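Local coordinates for protein enoyl-CoA hydratase subunit I (Geobacillus kaustophilus, PDB 2PBP) that probably adds water across the double bond of enoyl-CoA thioesters, a hydro-lyase step of beta-oxidation, as a member of the crotonase family, at residues Ala198-Pro202 with Leu203-Leu207; Gln145-Thr148 with Lys149-Pro153; Ile120-Ser123 with Ser124-Phe128. One frame throughout, in Å; residues are numbered along the deposited sequence.

In the fold
All three contacts are local ones, at junctions between successive elements of a crotonase-type chain. Interaction 3 turns the chain from strand 119-123 into strand 127-129, and interaction 2 closes helix 143-151. Their centres are 19 Å apart and their nearest atoms about 6 Å, and Phe111 of helix 109-115 touches both Phe128 and Leu147. In relatives the start of the helix matching 109-115 contributes to the oxyanion hole, so this pair is probably the closer to the active site. Interaction 1 is more remote, its centre 27 Å from that of interaction 2. It opens helix 202-217, whose far end reaches interaction 2, and it contacts Trp161 of the second subunit.

Interaction 1: Ala198-Pro202 with Leu203-Leu207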
loop_
_atom_site.group_PDB
_atom_site.type_symbol
_atom_site.label_atom_id
_atom_site.label_comp_id
_atom_site.label_asym_id
_atom_site.label_seq_id
_atom_site.Cartn_x
_atom_site.Cartn_y
_atom_site.Cartn_z
ATOM N N ALA A 198 13.751 12.472 7.077
ATOM C CA ALA A 198 15.208 12.497 6.974
ATOM C C ALA A 198 15.864 11.828 8.186
ATOM O O ALA A 198 17.039 11.465 8.139
ATOM C CB ALA A 198 15.700 13.938 6.841
ATOM N N GLU A 199 15.106 11.670 9.269
ATOM C CA GLU A 199 15.627 11.039 10.484
ATOM C C GLU A 199 15.440 9.525 10.467
ATOM O O GLU A 199 15.947 8.817 11.340
ATOM C CB GLU A 199 14.946 11.622 11.725
ATOM C CG GLU A 199 15.317 13.065 12.012
ATOM C CD GLU A 199 16.794 13.237 12.301
ATOM O OE1 GLU A 199 17.267 12.704 13.330
ATOM O OE2 GLU A 199 17.485 13.901 11.498
ATOM N N GLN A 200 14.703 9.034 9.477
ATOM C CA GLN A 200 14.455 7.603 9.335
ATOM C C GLN A 200 15.650 6.978 8.612
ATOM O O GLN A 200 16.500 7.697 8.086
ATOM C CB GLN A 200 13.174 7.376 8.525
ATOM C CG GLN A 200 11.900 7.835 9.230
ATOM C CD GLN A 200 11.637 7.058 10.508
ATOM O OE1 GLN A 200 12.330 7.234 11.510
ATOM N NE2 GLN A 200 10.636 6.184 10.474
ATOM N N PRO A 201 15.737 5.636 8.587
ATOM C CA PRO A 201 16.848 4.945 7.915
ATOM C C PRO A 201 16.757 5.168 6.406
ATOM O O PRO A 201 15.806 4.726 5.776
ATOM C CB PRO A 201 16.617 3.472 8.273
ATOM C CG PRO A 201 15.737 3.519 9.494
ATOM C CD PRO A 201 14.818 4.667 9.205
ATOM N N PRO A 202 17.749 5.851 5.808
ATOM C CA PRO A 202 17.718 6.105 4.360
ATOM C C PRO A 202 17.543 4.852 3.495
ATOM O O PRO A 202 16.776 4.861 2.526
ATOM C CB PRO A 202 19.053 6.807 4.107
ATOM C CG PRO A 202 19.298 7.540 5.401
ATOM C CD PRO A 202 18.928 6.480 6.427
ATOM N N LEU A 203 18.251 3.779 3.841
ATOM C CA LEU A 203 18.158 2.536 3.076
ATOM C C LEU A 203 16.773 1.916 3.229
ATOM O O LEU A 203 16.225 1.356 2.277
ATOM C CB LEU A 203 19.234 1.545 3.534
ATOM C CG LEU A 203 20.672 1.933 3.178
ATOM C CD1 LEU A 203 21.648 1.162 4.055
ATOM C CD2 LEU A 203 20.929 1.663 1.699
ATOM N N ALA A 204 16.204 2.022 4.426
ATOM C CA ALA A 204 14.874 1.479 4.662
ATOM C C ALA A 204 13.845 2.254 3.836
ATOM O O ALA A 204 12.991 1.648 3.190
ATOM C CB ALA A 204 14.526 1.540 6.154
ATOM N N LEU A 205 13.916 3.586 3.837
ATOM C CA LEU A 205 12.953 4.363 3.054
ATOM C C LEU A 205 13.096 4.062 1.559
ATOM O O LEU A 205 12.107 3.947 0.835
ATOM C CB LEU A 205 13.134 5.868 3.285
ATOM C CG LEU A 205 12.927 6.421 4.697
ATOM C CD1 LEU A 205 12.693 7.929 4.614
ATOM C CD2 LEU A 205 11.741 5.747 5.364
ATOM N N ARG A 206 14.339 3.923 1.112
ATOM C CA ARG A 206 14.657 3.644 -0.283
ATOM C C ARG A 206 14.110 2.292 -0.741
ATOM O O ARG A 206 13.432 2.203 -1.768
ATOM C CB ARG A 206 16.176 3.675 -0.466
ATOM C CG ARG A 206 16.706 3.391 -1.872
ATOM C CD ARG A 206 18.216 3.180 -1.770
ATOM N NE ARG A 206 18.908 2.951 -3.037
ATOM C CZ ARG A 206 19.290 3.914 -3.871
ATOM N NH1 ARG A 206 19.040 5.185 -3.584
ATOM N NH2 ARG A 206 19.970 3.607 -4.972
ATOM N N LEU A 207 14.402 1.245 0.022
ATOM C CA LEU A 207 13.948 -0.095 -0.333
ATOM C C LEU A 207 12.448 -0.301 -0.136
ATOM O O LEU A 207 11.835 -1.121 -0.821
ATOM C CB LEU A 207 14.757 -1.146 0.435
ATOM C CG LEU A 207 16.081 -1.527 -0.257
ATOM C CD1 LEU A 207 16.885 -0.271 -0.585
ATOM C CD2 LEU A 207 16.886 -2.467 0.631
#
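The carbonyl oxygen of Pro201 accepts the amide of Leu205, N to O 2.9 Å, in a nearly straight bond of 166° at the nitrogen's hydrogen. This is the first full turn of helix 202-217: Pro201 occupies the N-cap and Pro202 the first helical position. The next bond in the series runs from Arg206 N to Pro202 O at 3.0 Å, with the donor tilted from the carbonyl plane. Proline suits such a start, because the first turn of a helix has no preceding carbonyl for its amides to meet, and Pro202 has no N-H to leave without one. Its ring also holds phi near the helical value.

Pro201 offers no side-chain acceptor at the N-cap, and apolar contacts flank it. Pro201 CB rests against Ala204 CB at 3.5 Å, an approach that suits the small methyl. Further round, Leu205 CD2 lies 3.8 Å from Gln200 CB. These two residues, just before the N-cap and four places after it, hold the positions of a hydrophobic staple, although here the glutamine supplies only its aliphatic base. Its CG stands beside the backbone N (chi1 -67°), and a second bend at chi2 carries the amide away from the helix. That amide serves the dimer instead: Gln200 NE2 donates to Trp161 O and Asn134 OD1 of the second subunit, while Val133 of that subunit packs on Gln200 and Leu205. Pro202 touches Arg51, whose guanidinium also bonds to Ala198 O at the end of the preceding helix.

Leucine fits position 205 because its branched end reaches back over the start of the turn: CG comes within 3.5 Å of Pro201 O, covering the same oxygen that the Leu205 amide binds.

Interaction 2: Gln145-Thr148 with Lys149-Pro153; sequences QRLT and KLIGP
Leu147 O is met by two amides from the last turn of helix 143-151: Ile151 N at 2.9 Å in a sound bond, and Leu150 N at 3.2 Å in a weak one. The side chains of Leu147 and Ile151 also touch, Ile151 CD1 lying 4.0 Å from Leu147 CG, and they meet at a slant. The isoleucine reaches there because its CG1 sits between the backbone N and the carbonyl carbon (chi1 65°), which brings CG1 to 3.3 Å from Leu147 O.

Gly152 is the first residue to leave helical angles and also the N-cap of helix 153-162. Its amide still bonds to Thr148 O at 2.8 Å, though the bond is bent. Its positive phi (88°) would jam a side chain against the preceding carbonyl, which explains the glycine.

One shell out, Thr148 OG1 lies beside its own backbone N (chi1 -61°) and is hydrogen-bonded to Thr144 O, a turn back. This turns CG2 toward the next helix, 3.9 Å from Pro153 N. Arg146 NH2 is held by Ser92 OG, and Ile151 O receives Arg155 NE. Leu147 touches Leu160 of helix 153-162, whereas the exposed Lys149 touches Val216 and Asp217 at the end of helix 202-217.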
loop_
_atom_site.group_PDB
_atom_site.type_symbol
_atom_site.label_atom_id
_atom_site.label_comp_id
_atom_site.label_asym_id
_atom_site.label_seq_id
_atom_site.Cartn_x
_atom_site.Cartn_y
_atom_site.Cartn_z
ATOM N N GLN A 145 -2.565 7.259 -16.430
ATOM C CA GLN A 145 -2.163 6.038 -15.746
ATOM C C GLN A 145 -2.180 6.158 -14.228
ATOM O O GLN A 145 -2.855 5.386 -13.544
ATOM C CB GLN A 145 -0.765 5.615 -16.206
ATOM C CG GLN A 145 -0.637 5.425 -17.714
ATOM C CD GLN A 145 -1.668 4.457 -18.264
ATOM O OE1 GLN A 145 -2.589 4.853 -18.984
ATOM N NE2 GLN A 145 -1.528 3.184 -17.918
ATOM N N ARG A 146 -1.437 7.125 -13.702
ATOM C CA ARG A 146 -1.371 7.304 -12.260
ATOM C C ARG A 146 -2.713 7.656 -11.624
ATOM O O ARG A 146 -3.026 7.165 -10.539
ATOM C CB ARG A 146 -0.315 8.355 -11.902
ATOM C CG ARG A 146 1.123 7.908 -12.193
ATOM C CD ARG A 146 2.132 8.803 -11.478
ATOM N NE ARG A 146 3.495 8.274 -11.520
ATOM C CZ ARG A 146 4.392 8.560 -12.459
ATOM N NH1 ARG A 146 4.085 9.381 -13.456
ATOM N NH2 ARG A 146 5.605 8.025 -12.399
ATOM N N LEU A 147 -3.515 8.485 -12.286
ATOM C CA LEU A 147 -4.813 8.847 -11.718
ATOM C C LEU A 147 -5.729 7.627 -11.631
ATOM O O LEU A 147 -6.388 7.408 -10.616
ATOM C CB LEU A 147 -5.499 9.941 -12.552
ATOM C CG LEU A 147 -6.744 10.553 -11.893
ATOM C CD1 LEU A 147 -6.316 11.359 -10.672
ATOM C CD2 LEU A 147 -7.484 11.461 -12.872
ATOM N N THR A 148 -5.762 6.827 -12.695
ATOM C CA THR A 148 -6.605 5.638 -12.724
ATOM C C THR A 148 -6.211 4.626 -11.647
ATOM O O THR A 148 -7.071 4.019 -11.006
ATOM C CB THR A 148 -6.549 4.958 -14.107
ATOM O OG1 THR A 148 -7.044 5.867 -15.100
ATOM C CG2 THR A 148 -7.403 3.692 -14.119
ATOM N N LYS A 149 -4.913 4.440 -11.447
ATOM C CA LYS A 149 -4.455 3.499 -10.432
ATOM C C LYS A 149 -4.826 3.980 -9.034
ATOM O O LYS A 149 -5.102 3.175 -8.147
ATOM C CB LYS A 149 -2.941 3.293 -10.530
ATOM C CG LYS A 149 -2.500 2.558 -11.792
ATOM C CD LYS A 149 -1.037 2.158 -11.724
ATOM C CE LYS A 149 -0.591 1.436 -12.991
ATOM N NZ LYS A 149 -1.351 0.176 -13.240
ATOM N N LEU A 150 -4.852 5.294 -8.839
ATOM C CA LEU A 150 -5.183 5.848 -7.533
ATOM C C LEU A 150 -6.667 5.895 -7.186
ATOM O O LEU A 150 -7.044 5.594 -6.054
ATOM C CB LEU A 150 -4.604 7.258 -7.391
ATOM C CG LEU A 150 -3.088 7.373 -7.216
ATOM C CD1 LEU A 150 -2.675 8.835 -7.302
ATOM C CD2 LEU A 150 -2.682 6.780 -5.871
ATOM N N ILE A 151 -7.513 6.268 -8.144
ATOM C CA ILE A 151 -8.938 6.383 -7.853
ATOM C C ILE A 151 -9.903 5.516 -8.662
ATOM O O ILE A 151 -11.121 5.638 -8.513
ATOM C CB ILE A 151 -9.373 7.877 -7.946
ATOM C CG1 ILE A 151 -9.228 8.404 -9.373
ATOM C CG2 ILE A 151 -8.464 8.728 -7.064
ATOM C CD1 ILE A 151 -10.006 9.687 -9.670
ATOM N N GLY A 152 -9.368 4.646 -9.513
ATOM C CA GLY A 152 -10.222 3.778 -10.307
ATOM C C GLY A 152 -10.650 4.398 -11.626
ATOM O O GLY A 152 -10.673 5.620 -11.750
ATOM N N PRO A 153 -11.016 3.582 -12.626
ATOM C CA PRO A 153 -11.437 4.086 -13.939
ATOM C C PRO A 153 -12.737 4.891 -13.979
ATOM O O PRO A 153 -12.871 5.814 -14.788
ATOM C CB PRO A 153 -11.522 2.817 -14.780
ATOM C CG PRO A 153 -11.974 1.801 -13.782
ATOM C CD PRO A 153 -11.099 2.112 -12.582
#

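Interaction 3: Ile120-Ser123 with Ser124-Phe128; sequences IVAS and SAAEF
Ala122 CB meets Ala126 CB and Phe128 CZ at 4.1 Å each, and this trio is the close-packed side of the turn. The methyl of Ala122 lies at the edge of the Phe128 ring, near its plane, while Ile120 CG2 approaches the ring obliquely, 4.4 Å from CZ. Small alanines suit the narrow neck of the turn, Ala122 near the strand end and Ala126 at the turn's last position, and the phenylalanine fills the width where the strands part. Val102 and Val177 cover the same buried cluster.

The loose side is the tip, where Ser124 and Ala125 are exposed. They form the middle of a type I beta turn, closed by Ala126 N to Ser123 O at 3.2 Å, with the donor well above the carbonyl plane. Ser123, buried beneath the tip, adds a second bond: its OG, anti to its own backbone N (chi1 158°), accepts Ala125 N at 2.8 Å, making an ST turn. Serine suits this place because its hydroxyl is short enough to fold back to the amide two residues on. Glu127 starts away from the cluster, and its OE1 makes a salt bridge with Arg165 NH1. The whole is a tight turn carrying the chain from strand 119-123 of the larger sheet to strand 127-129 of the smaller, as in the two-sheet core of the crotonase fold.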
loop_
_atom_site.group_PDB
_atom_site.type_symbol
_atom_site.label_atom_id
_atom_site.label_comp_id
_atom_site.label_asym_id
_atom_site.label_seq_id
_atom_site.Cartn_x
_atom_site.Cartn_y
_atom_site.Cartn_z
ATOM N N ILE A 120 2.206 13.925 -1.318
ATOM C CA ILE A 120 1.809 15.263 -1.731
ATOM C C ILE A 120 1.201 16.029 -0.556
ATOM O O ILE A 120 0.236 15.575 0.053
ATOM C CB ILE A 120 0.761 15.225 -2.867
ATOM C CG1 ILE A 120 1.313 14.477 -4.084
ATOM C CG2 ILE A 120 0.359 16.646 -3.247
ATOM C CD1 ILE A 120 0.265 14.069 -5.118
ATOM N N VAL A 121 1.787 17.176 -0.230
ATOM C CA VAL A 121 1.268 18.033 0.832
ATOM C C VAL A 121 0.731 19.216 0.048
ATOM O O VAL A 121 1.473 19.846 -0.708
ATOM C CB VAL A 121 2.372 18.516 1.785
ATOM C CG1 VAL A 121 1.783 19.473 2.816
ATOM C CG2 VAL A 121 3.020 17.324 2.474
ATOM N N ALA A 122 -0.553 19.519 0.214
ATOM C CA ALA A 122 -1.151 20.602 -0.548
ATOM C C ALA A 122 -1.692 21.761 0.263
ATOM O O ALA A 122 -2.123 21.605 1.405
ATOM C CB ALA A 122 -2.263 20.047 -1.440
ATOM N N SER A 123 -1.653 22.930 -0.363
ATOM C CA SER A 123 -2.176 24.156 0.215
ATOM C C SER A 123 -3.658 24.187 -0.124
ATOM O O SER A 123 -4.128 23.424 -0.968
ATOM C CB SER A 123 -1.495 25.374 -0.414
ATOM O OG SER A 123 -2.295 26.538 -0.269
ATOM N N SER A 124 -4.393 25.072 0.539
ATOM C CA SER A 124 -5.811 25.223 0.266
ATOM C C SER A 124 -5.942 25.955 -1.069
ATOM O O SER A 124 -7.007 25.987 -1.678
ATOM C CB SER A 124 -6.482 26.032 1.380
ATOM O OG SER A 124 -6.431 25.348 2.619
ATOM N N ALA A 125 -4.839 26.546 -1.516
ATOM C CA ALA A 125 -4.807 27.285 -2.770
ATOM C C ALA A 125 -4.623 26.336 -3.952
ATOM O O ALA A 125 -4.664 26.755 -5.109
ATOM C CB ALA A 125 -3.665 28.298 -2.745
ATOM N N ALA A 126 -4.429 25.054 -3.655
ATOM C CA ALA A 126 -4.191 24.060 -4.697
ATOM C C ALA A 126 -5.418 23.478 -5.387
ATOM O O ALA A 126 -6.454 23.235 -4.770
ATOM C CB ALA A 126 -3.337 22.924 -4.133
ATOM N N GLU A 127 -5.268 23.252 -6.686
ATOM C CA GLU A 127 -6.303 22.657 -7.521
ATOM C C GLU A 127 -5.557 21.745 -8.483
ATOM O O GLU A 127 -4.477 22.089 -8.948
ATOM C CB GLU A 127 -7.071 23.725 -8.303
ATOM C CG GLU A 127 -8.136 24.444 -7.490
ATOM C CD GLU A 127 -9.095 25.232 -8.365
ATOM O OE1 GLU A 127 -8.660 26.227 -8.980
ATOM O OE2 GLU A 127 -10.283 24.850 -8.442
ATOM N N PHE A 128 -6.134 20.585 -8.767
ATOM C CA PHE A 128 -5.509 19.613 -9.657
ATOM C C PHE A 128 -6.455 19.298 -10.803
ATOM O O PHE A 128 -7.662 19.179 -10.602
ATOM C CB PHE A 128 -5.210 18.323 -8.890
ATOM C CG PHE A 128 -4.372 18.525 -7.661
ATOM C CD1 PHE A 128 -2.986 18.417 -7.723
ATOM C CD2 PHE A 128 -4.969 18.823 -6.436
ATOM C CE1 PHE A 128 -2.204 18.599 -6.585
ATOM C CE2 PHE A 128 -4.197 19.007 -5.291
ATOM C CZ PHE A 128 -2.810 18.895 -5.364
#